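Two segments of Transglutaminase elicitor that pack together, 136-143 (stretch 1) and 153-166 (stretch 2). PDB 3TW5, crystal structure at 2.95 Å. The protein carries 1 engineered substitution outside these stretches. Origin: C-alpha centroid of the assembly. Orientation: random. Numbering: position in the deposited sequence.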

# COMPACT_ATOMS: atom_id res chain seq x y z
N ILE A 136 6.98 -3.83 -2.77
CA ILE A 136 7.94 -2.98 -3.47
C ILE A 136 9.38 -3.49 -3.28
O ILE A 136 10.01 -3.93 -4.24
CB ILE A 136 7.84 -1.50 -3.03
CG1 ILE A 136 6.43 -0.96 -3.32
CG2 ILE A 136 8.91 -0.65 -3.71
CD1 ILE A 136 6.06 0.27 -2.51
N LEU A 137 9.87 -3.45 -2.05
CA LEU A 137 11.28 -3.69 -1.76
C LEU A 137 11.72 -5.14 -1.93
O LEU A 137 12.87 -5.40 -2.28
CB LEU A 137 11.65 -3.21 -0.35
CG LEU A 137 11.54 -1.73 -0.01
CD1 LEU A 137 11.74 -1.55 1.48
CD2 LEU A 137 12.54 -0.87 -0.80
N GLU A 138 10.81 -6.07 -1.69
CA GLU A 138 11.14 -7.49 -1.70
C GLU A 138 10.82 -8.16 -3.04
O GLU A 138 9.71 -8.04 -3.55
CB GLU A 138 10.42 -8.21 -0.55
CG GLU A 138 11.28 -9.21 0.20
CD GLU A 138 12.28 -8.55 1.13
OE1 GLU A 138 11.88 -7.69 1.95
OE2 GLU A 138 13.48 -8.91 1.06
N THR A 139 11.82 -8.85 -3.61
CA THR A 139 11.64 -9.65 -4.82
C THR A 139 10.57 -10.71 -4.56
O THR A 139 10.60 -11.37 -3.52
CB THR A 139 12.95 -10.34 -5.24
OG1 THR A 139 14.00 -9.37 -5.35
CG2 THR A 139 12.80 -11.05 -6.58
N GLU A 140 9.64 -10.86 -5.50
CA GLU A 140 8.52 -11.80 -5.33
C GLU A 140 8.98 -13.25 -5.25
O GLU A 140 9.82 -13.68 -6.05
CB GLU A 140 7.50 -11.65 -6.46
CG GLU A 140 6.23 -12.47 -6.25
CD GLU A 140 5.31 -12.48 -7.44
OE1 GLU A 140 4.08 -12.43 -7.24
OE2 GLU A 140 5.81 -12.55 -8.59
N PRO A 141 8.45 -14.01 -4.27
CA PRO A 141 8.63 -15.45 -4.24
C PRO A 141 8.05 -16.07 -5.51
O PRO A 141 6.91 -15.76 -5.88
CB PRO A 141 7.80 -15.89 -3.03
CG PRO A 141 7.71 -14.71 -2.18
CD PRO A 141 7.70 -13.53 -3.09
N LYS A 142 8.83 -16.91 -6.19
CA LYS A 142 8.40 -17.48 -7.46
C LYS A 142 7.87 -18.91 -7.31
O LYS A 142 6.72 -19.19 -7.67
CB LYS A 142 9.52 -17.42 -8.51
CG LYS A 142 9.02 -17.39 -9.95
CD LYS A 142 10.06 -17.91 -10.93
CE LYS A 142 11.09 -16.85 -11.31
NZ LYS A 142 12.19 -17.43 -12.15
N CYS A 143 8.70 -19.80 -6.78
CA CYS A 143 8.35 -21.21 -6.68
C CYS A 143 8.66 -21.79 -5.29
O CYS A 143 9.47 -21.22 -4.56
CB CYS A 143 9.03 -22.00 -7.82
SG CYS A 143 10.82 -22.10 -7.69
N GLN A 153 5.11 -22.50 0.38
CA GLN A 153 4.58 -21.97 -0.87
C GLN A 153 4.96 -20.50 -1.01
O GLN A 153 5.16 -19.82 0.01
CB GLN A 153 3.06 -22.15 -0.93
CG GLN A 153 2.59 -23.61 -0.90
CD GLN A 153 3.07 -24.42 -2.10
OE1 GLN A 153 3.49 -25.57 -1.95
NE2 GLN A 153 3.00 -23.84 -3.29
N PRO A 154 5.09 -19.99 -2.25
CA PRO A 154 5.35 -18.56 -2.44
C PRO A 154 4.41 -17.70 -1.62
O PRO A 154 4.82 -16.68 -1.07
CB PRO A 154 5.10 -18.37 -3.94
CG PRO A 154 5.52 -19.66 -4.53
CD PRO A 154 5.13 -20.73 -3.53
N MET A 155 3.15 -18.13 -1.54
CA MET A 155 2.14 -17.45 -0.75
C MET A 155 2.44 -17.47 0.75
O MET A 155 2.24 -16.47 1.44
CB MET A 155 0.77 -18.06 -1.04
CG MET A 155 -0.38 -17.29 -0.47
SD MET A 155 -0.41 -15.61 -1.10
CE MET A 155 -1.80 -15.02 -0.18
N ASP A 156 2.91 -18.61 1.26
CA ASP A 156 3.31 -18.73 2.65
C ASP A 156 4.41 -17.73 2.99
O ASP A 156 4.38 -17.09 4.05
CB ASP A 156 3.81 -20.15 2.96
CG ASP A 156 2.69 -21.18 2.98
OD1 ASP A 156 1.61 -20.92 3.56
OD2 ASP A 156 2.91 -22.28 2.44
N LEU A 157 5.37 -17.58 2.07
CA LEU A 157 6.48 -16.65 2.24
C LEU A 157 6.02 -15.20 2.19
O LEU A 157 6.56 -14.35 2.90
CB LEU A 157 7.57 -16.91 1.19
CG LEU A 157 8.21 -18.30 1.20
CD1 LEU A 157 9.27 -18.40 0.13
CD2 LEU A 157 8.80 -18.64 2.56
N LYS A 158 5.01 -14.92 1.36
CA LYS A 158 4.38 -13.60 1.33
C LYS A 158 3.77 -13.25 2.69
O LYS A 158 3.83 -12.10 3.13
CB LYS A 158 3.32 -13.52 0.23
CG LYS A 158 3.90 -13.49 -1.18
CD LYS A 158 2.83 -13.37 -2.25
CE LYS A 158 3.46 -13.29 -3.63
NZ LYS A 158 2.48 -13.00 -4.70
N ALA A 159 3.20 -14.25 3.36
CA ALA A 159 2.64 -14.10 4.70
C ALA A 159 3.72 -13.80 5.72
O ALA A 159 3.59 -12.86 6.51
CB ALA A 159 1.88 -15.35 5.11
N LEU A 160 4.79 -14.59 5.70
CA LEU A 160 5.88 -14.45 6.65
C LEU A 160 6.57 -13.10 6.54
O LEU A 160 6.72 -12.40 7.54
CB LEU A 160 6.89 -15.60 6.50
CG LEU A 160 6.40 -17.02 6.83
CD1 LEU A 160 7.52 -18.01 6.59
CD2 LEU A 160 5.87 -17.13 8.26
N VAL A 161 6.96 -12.71 5.32
CA VAL A 161 7.65 -11.44 5.09
C VAL A 161 6.75 -10.23 5.39
O VAL A 161 7.23 -9.20 5.85
CB VAL A 161 8.29 -11.36 3.67
CG1 VAL A 161 7.24 -11.18 2.59
CG2 VAL A 161 9.32 -10.24 3.61
N SER A 162 5.45 -10.36 5.15
CA SER A 162 4.51 -9.29 5.44
C SER A 162 4.45 -8.99 6.94
O SER A 162 4.52 -7.82 7.34
CB SER A 162 3.11 -9.61 4.90
OG SER A 162 3.10 -9.57 3.49
N LEU A 163 4.36 -10.04 7.75
CA LEU A 163 4.30 -9.89 9.20
C LEU A 163 5.63 -9.40 9.78
O LEU A 163 5.65 -8.69 10.79
CB LEU A 163 3.87 -11.20 9.87
CG LEU A 163 3.35 -11.08 11.30
CD1 LEU A 163 1.97 -10.45 11.33
CD2 LEU A 163 3.32 -12.44 11.98
N VAL A 164 6.74 -9.79 9.14
CA VAL A 164 8.06 -9.28 9.51
C VAL A 164 8.05 -7.76 9.42
O VAL A 164 8.40 -7.08 10.38
CB VAL A 164 9.18 -9.87 8.61
CG1 VAL A 164 10.48 -9.07 8.77
CG2 VAL A 164 9.42 -11.32 8.95
N TYR A 165 7.61 -7.24 8.27
CA TYR A 165 7.55 -5.80 8.03
C TYR A 165 6.66 -5.07 9.03
O TYR A 165 6.89 -3.89 9.32
CB TYR A 165 7.09 -5.52 6.60
CG TYR A 165 8.21 -5.46 5.59
CD1 TYR A 165 8.50 -4.27 4.93
CD2 TYR A 165 8.97 -6.58 5.30
CE1 TYR A 165 9.53 -4.20 4.00
CE2 TYR A 165 10.00 -6.53 4.37
CZ TYR A 165 10.27 -5.34 3.72
OH TYR A 165 11.28 -5.27 2.80
N ASP A 166 5.64 -5.75 9.54
CA ASP A 166 4.80 -5.19 10.59
C ASP A 166 5.56 -5.09 11.90
O ASP A 166 5.47 -4.09 12.61
CB ASP A 166 3.53 -6.02 10.78
CG ASP A 166 2.70 -5.55 11.97
OD1 ASP A 166 2.01 -4.51 11.85
OD2 ASP A 166 2.75 -6.21 13.02

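When an extended segment lies along a helix, a few polar contacts commonly fix its position while apolar side chains fill the space between them. The two stretches of this transglutaminase elicitor give a compact example, in which two glutamates of a largely loop-like segment bond to two side chains of a helix.

The shorter polar contact joins Tyr165 to Glu138. The phenol OH of Tyr165 donates a hydrogen bond to OE1 of Glu138 across 2.6 Å, a close approach that suits a hydroxyl facing a carboxylate. The carboxylate oxygen lies at the edge of the tyrosine ring, near its plane, where the hydroxyl can direct its proton outward without forcing the acceptor over the aromatic face. In this position Glu138 has a chi1 of -137°, between the standard wells, and a chi2 near +75°. Its other oxygen, OE2, is hydrogen-bonded elsewhere in the structure, so this buried carboxylate has a partner for each oxygen.

The second polar contact pairs opposite charges as well as forming a hydrogen bond. NZ of Lys158 donates to OE1 of Glu140 at 3.1 Å, and the pair forms a salt bridge. Both side chains leave their backbones sideways relative to the opposing stretch, yet their ends come nearer. Lys158 does so with a nearly straight chain, chi2 through chi4 all t, while Glu140 has chi1 and chi2 both t. Both residues are buried, and a buried charge is costly unless it is compensated; here each charge answers the other, with further hydrogen bonds elsewhere in the structure.

The backbones frame these contacts. Stretch 1 begins with the last residues of a helix, Ile136 and Leu137, and Glu138 is the first to leave helical geometry; from there to Pro141 the chain is extended. Stretch 2 is a helix from Pro154 onward, with Gln153 at the N-cap position, where its backbone N donates to OD2 of Asp156 at 3.0 Å. The segments run in opposite senses: Glu138 pairs with Val161 at a CA–CA distance of 8.6 Å, whereas Pro141 and Pro154 approach to 4.9 Å. Pro154, Leu157, Val161 and Tyr165, spaced three or four residues apart, all point CA-to-CB toward stretch 1.

Around the polar pairs, the packing is closest where the backbones converge. Pro141 has the largest covered area of any residue here, its CB lying 3.8 Å from CB of Pro154 and its CG 4.0 Å from CB of Leu157. The same CG is 4.1 Å from CG of Lys158, so the aliphatic part of the lysine contributes to the packing while its amine makes the salt bridge. Beyond Pro141, the carbonyl O of Lys142 comes within 3.4 Å of CG of Pro154. At the other end, CD1 of Leu137 sits 4.3 Å from CE1 of Tyr165, and CG2 of Val161 is 4.0 Å from OE1 of Glu138.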